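PDB 5EYN: fructokinase from Vibrio cholerae serotype O1, which catalyses the ATP-dependent phosphorylation of fructose, as a fructokinase of the PfkB carbohydrate kinase family. Local coordinates for residues A[26-34]-A[98-106]; A[49-59]-A[266-274]. All blocks are in the same frame, centred on the assembly; numbering follows the deposited sequence.

Contact 1 of 2, residues A[26-34]-A[98-106]; sequences DAVVDLIPD and TSTVVVDLD. With FRU (beta-D-fructofuranose), chain B.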
# COMPACT_ATOMS: atom_id res chain seq x y z
N ASP A 26 12.95 -7.06 5.02
CA ASP A 26 11.62 -6.80 4.48
C ASP A 26 11.20 -7.78 3.42
O ASP A 26 11.82 -7.87 2.37
CB ASP A 26 11.53 -5.37 3.92
CG ASP A 26 12.55 -5.07 2.81
OD1 ASP A 26 12.13 -4.43 1.80
OD2 ASP A 26 13.75 -5.41 2.95
N ALA A 27 10.14 -8.52 3.73
CA ALA A 27 9.36 -9.23 2.73
C ALA A 27 8.26 -8.27 2.27
O ALA A 27 7.59 -7.66 3.09
CB ALA A 27 8.78 -10.50 3.32
N VAL A 28 8.11 -8.10 0.96
CA VAL A 28 7.22 -7.08 0.45
C VAL A 28 6.42 -7.61 -0.71
O VAL A 28 6.84 -8.55 -1.38
CB VAL A 28 7.98 -5.85 -0.04
CG1 VAL A 28 9.16 -5.49 0.87
CG2 VAL A 28 8.43 -5.97 -1.45
N VAL A 29 5.28 -6.99 -0.94
CA VAL A 29 4.56 -7.22 -2.19
C VAL A 29 4.92 -6.11 -3.16
O VAL A 29 4.69 -4.92 -2.90
CB VAL A 29 3.03 -7.32 -1.98
CG1 VAL A 29 2.29 -7.27 -3.30
CG2 VAL A 29 2.69 -8.61 -1.23
N ASP A 30 5.52 -6.52 -4.28
CA ASP A 30 5.82 -5.63 -5.38
C ASP A 30 4.65 -5.65 -6.36
O ASP A 30 4.27 -6.71 -6.91
CB ASP A 30 7.08 -6.09 -6.13
CG ASP A 30 8.38 -5.87 -5.36
OD1 ASP A 30 8.47 -4.93 -4.55
OD2 ASP A 30 9.34 -6.63 -5.65
N LEU A 31 4.06 -4.49 -6.60
CA LEU A 31 2.98 -4.33 -7.56
C LEU A 31 3.62 -3.88 -8.87
O LEU A 31 4.13 -2.78 -8.99
CB LEU A 31 2.00 -3.29 -7.02
CG LEU A 31 1.28 -3.69 -5.73
CD1 LEU A 31 0.54 -2.49 -5.15
CD2 LEU A 31 0.34 -4.86 -5.94
N ILE A 32 3.59 -4.78 -9.85
CA ILE A 32 4.35 -4.58 -11.08
C ILE A 32 3.38 -4.45 -12.24
O ILE A 32 2.58 -5.35 -12.48
CB ILE A 32 5.33 -5.74 -11.32
CG1 ILE A 32 6.29 -5.82 -10.12
CG2 ILE A 32 6.09 -5.54 -12.63
CD1 ILE A 32 7.43 -6.83 -10.30
N PRO A 33 3.44 -3.32 -12.95
CA PRO A 33 2.52 -3.11 -14.07
C PRO A 33 2.53 -4.26 -15.06
O PRO A 33 3.59 -4.77 -15.43
CB PRO A 33 3.06 -1.85 -14.74
CG PRO A 33 3.72 -1.10 -13.61
CD PRO A 33 4.35 -2.17 -12.79
N ASP A 34 1.34 -4.67 -15.49
CA ASP A 34 1.19 -5.71 -16.49
C ASP A 34 -0.12 -5.45 -17.19
O ASP A 34 -1.15 -6.04 -16.85
CB ASP A 34 1.22 -7.09 -15.83
CG ASP A 34 1.45 -8.21 -16.81
OD1 ASP A 34 2.35 -8.09 -17.67
OD2 ASP A 34 0.72 -9.22 -16.71
N THR A 98 2.27 -4.88 6.13
CA THR A 98 3.29 -5.38 5.22
C THR A 98 3.68 -4.36 4.17
O THR A 98 2.83 -3.67 3.58
CB THR A 98 2.79 -6.64 4.52
OG1 THR A 98 2.41 -7.59 5.51
CG2 THR A 98 3.85 -7.24 3.60
N SER A 99 4.98 -4.26 3.94
CA SER A 99 5.49 -3.36 2.92
C SER A 99 4.85 -3.66 1.56
O SER A 99 4.75 -4.81 1.13
CB SER A 99 6.99 -3.51 2.82
OG SER A 99 7.50 -2.61 1.85
N THR A 100 4.45 -2.58 0.89
CA THR A 100 3.79 -2.61 -0.40
C THR A 100 4.48 -1.61 -1.29
O THR A 100 4.53 -0.43 -0.98
CB THR A 100 2.31 -2.25 -0.26
OG1 THR A 100 1.70 -3.15 0.66
CG2 THR A 100 1.59 -2.34 -1.58
N VAL A 101 5.03 -2.10 -2.40
CA VAL A 101 5.88 -1.30 -3.24
C VAL A 101 5.31 -1.27 -4.65
O VAL A 101 4.95 -2.30 -5.22
CB VAL A 101 7.30 -1.88 -3.25
CG1 VAL A 101 8.18 -1.17 -4.26
CG2 VAL A 101 7.91 -1.80 -1.86
N VAL A 102 5.20 -0.08 -5.22
CA VAL A 102 4.74 0.08 -6.60
C VAL A 102 5.96 0.24 -7.50
O VAL A 102 6.83 1.07 -7.26
CB VAL A 102 3.80 1.29 -6.74
CG1 VAL A 102 3.36 1.47 -8.18
CG2 VAL A 102 2.60 1.12 -5.82
N VAL A 103 6.04 -0.60 -8.53
CA VAL A 103 7.18 -0.59 -9.44
C VAL A 103 6.88 0.18 -10.74
O VAL A 103 5.82 0.01 -11.33
CB VAL A 103 7.60 -2.03 -9.79
CG1 VAL A 103 8.81 -2.05 -10.72
CG2 VAL A 103 7.89 -2.83 -8.52
N ASP A 104 7.83 1.01 -11.17
CA ASP A 104 7.79 1.68 -12.48
C ASP A 104 8.84 1.02 -13.38
O ASP A 104 10.04 1.17 -13.15
CB ASP A 104 8.10 3.16 -12.30
CG ASP A 104 8.03 3.96 -13.59
OD1 ASP A 104 8.15 5.21 -13.52
OD2 ASP A 104 7.84 3.37 -14.66
N LEU A 105 8.39 0.28 -14.39
CA LEU A 105 9.29 -0.46 -15.26
C LEU A 105 10.08 0.42 -16.24
O LEU A 105 10.99 -0.05 -16.90
CB LEU A 105 8.49 -1.49 -16.03
CG LEU A 105 7.79 -2.54 -15.18
CD1 LEU A 105 6.80 -3.33 -16.02
CD2 LEU A 105 8.83 -3.47 -14.56
N ASP A 106 9.78 1.71 -16.29
CA ASP A 106 10.58 2.61 -17.12
C ASP A 106 11.86 3.05 -16.40
O ASP A 106 12.74 3.67 -17.01
CB ASP A 106 9.76 3.83 -17.55
CG ASP A 106 8.74 3.49 -18.63
OD1 ASP A 106 8.85 2.40 -19.23
OD2 ASP A 106 7.84 4.30 -18.87
C1 FRU B . 12.94 -3.50 -1.29
C2 FRU B . 12.83 -3.77 -2.78
C3 FRU B . 11.67 -4.62 -3.25
C4 FRU B . 12.23 -5.45 -4.36
C5 FRU B . 13.67 -5.55 -3.97
C6 FRU B . 14.62 -5.63 -5.14
O1 FRU B . 13.22 -4.67 -0.58
O2 FRU B . 12.75 -2.52 -3.40
O3 FRU B . 10.62 -3.77 -3.59
O4 FRU B . 11.68 -6.72 -4.45
O5 FRU B . 14.00 -4.43 -3.17
O6 FRU B . 15.96 -5.70 -4.71
O HOH W 1 10.15 -2.51 2.25
O HOH W 2 6.93 -5.97 5.28

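Contact 2 of 2, residues A[49-59]-A[266-274]; sequences NVAVAIARLSG and DAFVGGLLY. With FRU (beta-D-fructofuranose), chain B; BEF (beryllium trifluoride ion), chain D; ADP (adenosine-5'-diphosphate), chain E.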
# COMPACT_ATOMS: atom_id res chain seq x y z
N ASN A 49 13.87 -12.24 -1.43
CA ASN A 49 14.33 -12.64 -2.75
C ASN A 49 15.59 -13.46 -2.64
O ASN A 49 15.73 -14.50 -3.30
CB ASN A 49 14.62 -11.39 -3.60
CG ASN A 49 13.39 -10.55 -3.88
OD1 ASN A 49 12.26 -11.04 -3.85
ND2 ASN A 49 13.61 -9.29 -4.18
N VAL A 50 16.53 -13.02 -1.82
CA VAL A 50 17.77 -13.77 -1.63
C VAL A 50 17.49 -15.16 -1.04
O VAL A 50 18.07 -16.17 -1.46
CB VAL A 50 18.77 -12.99 -0.76
CG1 VAL A 50 20.00 -13.83 -0.52
CG2 VAL A 50 19.15 -11.67 -1.43
N ALA A 51 16.60 -15.19 -0.05
CA ALA A 51 16.26 -16.45 0.60
C ALA A 51 15.73 -17.44 -0.44
O ALA A 51 16.12 -18.60 -0.46
CB ALA A 51 15.22 -16.24 1.69
N VAL A 52 14.82 -16.98 -1.29
CA VAL A 52 14.21 -17.84 -2.27
C VAL A 52 15.26 -18.24 -3.31
O VAL A 52 15.26 -19.38 -3.76
CB VAL A 52 12.99 -17.17 -2.89
CG1 VAL A 52 12.47 -17.94 -4.09
CG2 VAL A 52 11.88 -17.03 -1.85
N ALA A 53 16.14 -17.33 -3.69
CA ALA A 53 17.17 -17.66 -4.67
C ALA A 53 18.02 -18.80 -4.16
O ALA A 53 18.34 -19.72 -4.91
CB ALA A 53 18.04 -16.48 -4.96
N ILE A 54 18.42 -18.72 -2.90
CA ILE A 54 19.23 -19.77 -2.30
C ILE A 54 18.47 -21.10 -2.27
O ILE A 54 19.01 -22.15 -2.65
CB ILE A 54 19.68 -19.35 -0.89
CG1 ILE A 54 20.69 -18.21 -1.01
CG2 ILE A 54 20.29 -20.53 -0.17
CD1 ILE A 54 20.98 -17.50 0.31
N ALA A 55 17.23 -21.06 -1.83
CA ALA A 55 16.41 -22.26 -1.75
C ALA A 55 16.21 -22.91 -3.13
O ALA A 55 16.27 -24.13 -3.26
CB ALA A 55 15.07 -21.95 -1.10
N ARG A 56 16.02 -22.10 -4.15
CA ARG A 56 15.80 -22.63 -5.49
C ARG A 56 17.02 -23.37 -6.00
O ARG A 56 16.89 -24.27 -6.81
CB ARG A 56 15.46 -21.51 -6.46
CG ARG A 56 14.10 -20.93 -6.21
CD ARG A 56 13.29 -20.86 -7.44
NE ARG A 56 11.96 -20.32 -7.19
CZ ARG A 56 11.31 -19.53 -8.02
NH1 ARG A 56 11.86 -19.19 -9.17
NH2 ARG A 56 10.11 -19.10 -7.71
N LEU A 57 18.19 -22.99 -5.52
CA LEU A 57 19.44 -23.65 -5.88
C LEU A 57 19.73 -24.84 -4.97
O LEU A 57 20.80 -25.42 -5.05
CB LEU A 57 20.60 -22.64 -5.84
CG LEU A 57 20.57 -21.53 -6.89
CD1 LEU A 57 21.59 -20.45 -6.53
CD2 LEU A 57 20.83 -22.08 -8.28
N SER A 58 18.76 -25.20 -4.13
CA SER A 58 18.84 -26.36 -3.23
C SER A 58 19.64 -26.04 -1.95
O SER A 58 20.07 -26.95 -1.24
CB SER A 58 19.41 -27.60 -3.94
OG SER A 58 20.81 -27.67 -3.78
N GLY A 59 19.82 -24.76 -1.65
CA GLY A 59 20.50 -24.37 -0.44
C GLY A 59 19.58 -24.30 0.76
O GLY A 59 18.37 -24.48 0.66
N ASP A 266 19.50 -9.17 -6.22
CA ASP A 266 19.24 -10.12 -5.14
C ASP A 266 19.47 -11.55 -5.62
O ASP A 266 19.95 -12.40 -4.88
CB ASP A 266 17.83 -9.97 -4.61
CG ASP A 266 17.53 -8.58 -4.12
OD1 ASP A 266 18.48 -7.92 -3.60
OD2 ASP A 266 16.36 -8.16 -4.25
N ALA A 267 19.13 -11.81 -6.89
CA ALA A 267 19.39 -13.11 -7.49
C ALA A 267 20.90 -13.36 -7.51
O ALA A 267 21.39 -14.45 -7.22
CB ALA A 267 18.85 -13.13 -8.92
N PHE A 268 21.64 -12.33 -7.88
CA PHE A 268 23.10 -12.34 -7.84
C PHE A 268 23.60 -12.72 -6.45
O PHE A 268 24.39 -13.65 -6.30
CB PHE A 268 23.61 -10.96 -8.26
CG PHE A 268 25.11 -10.83 -8.28
CD1 PHE A 268 25.82 -10.94 -9.47
CD2 PHE A 268 25.82 -10.61 -7.12
CE1 PHE A 268 27.20 -10.81 -9.49
CE2 PHE A 268 27.20 -10.52 -7.12
CZ PHE A 268 27.89 -10.61 -8.31
N VAL A 269 23.12 -12.03 -5.43
CA VAL A 269 23.55 -12.33 -4.07
C VAL A 269 23.18 -13.75 -3.70
O VAL A 269 23.95 -14.46 -3.05
CB VAL A 269 22.93 -11.33 -3.08
CG1 VAL A 269 23.16 -11.77 -1.64
CG2 VAL A 269 23.51 -9.97 -3.33
N GLY A 270 21.99 -14.19 -4.10
CA GLY A 270 21.57 -15.55 -3.82
C GLY A 270 22.50 -16.60 -4.39
O GLY A 270 22.87 -17.56 -3.70
N GLY A 271 22.92 -16.43 -5.64
CA GLY A 271 23.87 -17.37 -6.21
C GLY A 271 25.21 -17.33 -5.51
O GLY A 271 25.82 -18.37 -5.22
N LEU A 272 25.69 -16.12 -5.23
CA LEU A 272 26.94 -15.92 -4.52
C LEU A 272 26.91 -16.63 -3.18
O LEU A 272 27.79 -17.45 -2.87
CB LEU A 272 27.16 -14.43 -4.29
CG LEU A 272 28.42 -14.05 -3.53
CD1 LEU A 272 29.66 -14.40 -4.32
CD2 LEU A 272 28.41 -12.57 -3.21
N LEU A 273 25.91 -16.32 -2.36
CA LEU A 273 25.86 -16.85 -1.01
C LEU A 273 25.55 -18.33 -0.99
O LEU A 273 26.05 -19.05 -0.14
CB LEU A 273 24.85 -16.11 -0.11
CG LEU A 273 25.13 -14.63 0.11
CD1 LEU A 273 24.09 -14.04 1.05
CD2 LEU A 273 26.53 -14.41 0.68
N TYR A 274 24.75 -18.81 -1.94
CA TYR A 274 24.54 -20.25 -2.03
C TYR A 274 25.91 -20.93 -2.16
O TYR A 274 26.22 -21.86 -1.42
CB TYR A 274 23.64 -20.64 -3.21
CG TYR A 274 23.70 -22.13 -3.43
CD1 TYR A 274 23.14 -23.01 -2.51
CD2 TYR A 274 24.38 -22.67 -4.51
CE1 TYR A 274 23.24 -24.39 -2.67
CE2 TYR A 274 24.47 -24.03 -4.67
CZ TYR A 274 23.90 -24.88 -3.74
OH TYR A 274 23.98 -26.24 -3.89
C1 FRU B . 12.94 -3.50 -1.29
C2 FRU B . 12.83 -3.77 -2.78
C3 FRU B . 11.67 -4.62 -3.25
C4 FRU B . 12.23 -5.45 -4.36
C5 FRU B . 13.67 -5.55 -3.97
C6 FRU B . 14.62 -5.63 -5.14
O1 FRU B . 13.22 -4.67 -0.58
O2 FRU B . 12.75 -2.52 -3.40
O3 FRU B . 10.62 -3.77 -3.59
O4 FRU B . 11.68 -6.72 -4.45
O5 FRU B . 14.00 -4.43 -3.17
O6 FRU B . 15.96 -5.70 -4.71
BE BEF D . 18.01 -5.22 -7.38
F1 BEF D . 16.88 -4.85 -8.36
F2 BEF D . 17.78 -6.58 -6.65
F3 BEF D . 18.05 -4.25 -6.21
PB ADP E . 19.00 -5.25 -9.61
O1B ADP E . 18.22 -6.28 -8.84
O2B ADP E . 19.34 -4.07 -8.72
O3B ADP E . 18.16 -4.78 -10.77
PA ADP E . 21.24 -5.28 -11.27
O1A ADP E . 20.24 -4.96 -12.37
O2A ADP E . 21.76 -3.96 -10.75
O3A ADP E . 20.34 -5.93 -10.14
O5' ADP E . 22.49 -6.14 -11.78
C5' ADP E . 23.07 -7.11 -10.99
C4' ADP E . 23.61 -8.32 -11.72
O4' ADP E . 22.62 -8.87 -12.55
C3' ADP E . 24.81 -8.08 -12.57
O3' ADP E . 25.99 -8.13 -11.82
C2' ADP E . 24.72 -9.21 -13.52
O2' ADP E . 25.14 -10.41 -12.97
C1' ADP E . 23.26 -9.30 -13.71
N9 ADP E . 22.77 -8.53 -14.81
C8 ADP E . 22.09 -7.36 -14.77
N7 ADP E . 21.78 -6.97 -15.99
C5 ADP E . 22.23 -7.87 -16.86
C6 ADP E . 22.20 -8.02 -18.24
N6 ADP E . 21.58 -7.04 -19.07
N1 ADP E . 22.77 -9.09 -18.79
C2 ADP E . 23.37 -10.05 -18.07
N3 ADP E . 23.42 -9.94 -16.72
C4 ADP E . 22.87 -8.88 -16.12
O HOH W 3 23.19 -27.73 -1.75

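Contact 1 of 2, residues A[26-34]-A[98-106]
Val29 and Leu31 bond through their backbones to Ser99, Val101 and Val103, pairing strands 28-33 and 99-103 in parallel at the middle of the small four-stranded lid sheet of this ribokinase-like fold. Four N-H to O=C bonds alternate between the strands. The shortest and straightest, Leu31 N to Val101 O, measures 2.7 Å with 179° at the hydrogen.

Apolar contacts continue the pairing at its C-terminal end, where Ile32 CG1 lies alongside Val103 CG2, both side chains pointing the same way, while Ile32 CG2 touches Leu105 CD2 where the two side chains cross at about a right angle. On the face holding Val29, Leu31 and Thr100, Leu31 CD1 touches Thr100 CG2 at 3.7 Å, and Leu31 also packs on Leu31 of the second subunit.

Asp30 and Val101, on the other face, meet fructose. With CG beside the backbone N (chi1 -72°), the Asp30 carboxylate reaches two adjacent hydroxyls: OD1 accepts from FRU O3 and OD2 from FRU O4, each at 2.6 Å. Val101 CG1 lies 3.6 Å from FRU O3. Just before the strand, Asp26 OD1 accepts from FRU O1 at 2.6 Å and from a water also hydrogen-bonded to Ser99 OG, 2.7 Å away.

Contact 2 of 2, residues A[49-59]-A[266-274]
Helix segments 49-56 and 266-274 run in broadly the same direction, their axes 7.9 Å apart at closest approach and crossing at -48°. The nearest CA pair, Val50 and Gly270, is 4.7 Å apart. Such nearness rests on Gly270, where a side chain would point at the other helix, and on Ala53, whose CB packs on Gly270 CA. Val50 enters as a knob into the hole formed by Asp266, Val269, Gly270 and Leu273, CG1 meeting Val269 CG1 at 3.9 Å and CG2 resting against Asp266 O and CB. One turn on, Ile54 CG1 touches Gly270 O, and its CD1 reaches Leu273 CB.

The N-terminal ends of these segments open on the active site of the ribokinase-like fold. Asn49 ND2 donates to Asp266 OD2 at 3.0 Å, almost straight (177°); the acceptor lies in the Asn49 amide plane and is met on its anti side, somewhat out of the carboxylate plane. The same nitrogen donates to FRU O4, while Asp266 OD2 lies 2.5 Å from FRU O6 and Asp266 N donates to BEF F2. Asn174 bonds to Asp266 OD1.

At the far end, a Schellman motif with Ser58 at C-prime finishes helix 46-56 beside Tyr274, whose CG, anti to the backbone N (chi1 168°), carries the ring to Leu57 and Gly59. Leu57 CB makes a CH-pi contact over the Tyr274 ring face, 4.0 Å from its centroid, and Gly59 CA meets the edge 3.5 Å from Tyr274 CE1.

How the contacts relate
From the N terminus the chain first lays down strand 21-24 of the large sheet, then crosses into strand 28-33, turns back through strand 38-44 and passes into helix 46-56, so the first segments of both contacts come early and close together. Contact 1 closes its loop when strand 99-103 returns beside 28-33, 64 residues on. Contact 2 closes a far longer one, 207 residues, when helix 264-278 reaches helix 46-56. The segments alternate along the sequence, so the two closures cross rather than nest. Contact 1 joins the two central strands of the lid sheet and contact 2 pairs two helices of the main domain. Their centres are 20 Å apart and their nearest atoms about 5 Å, yet both reach the bound fructose.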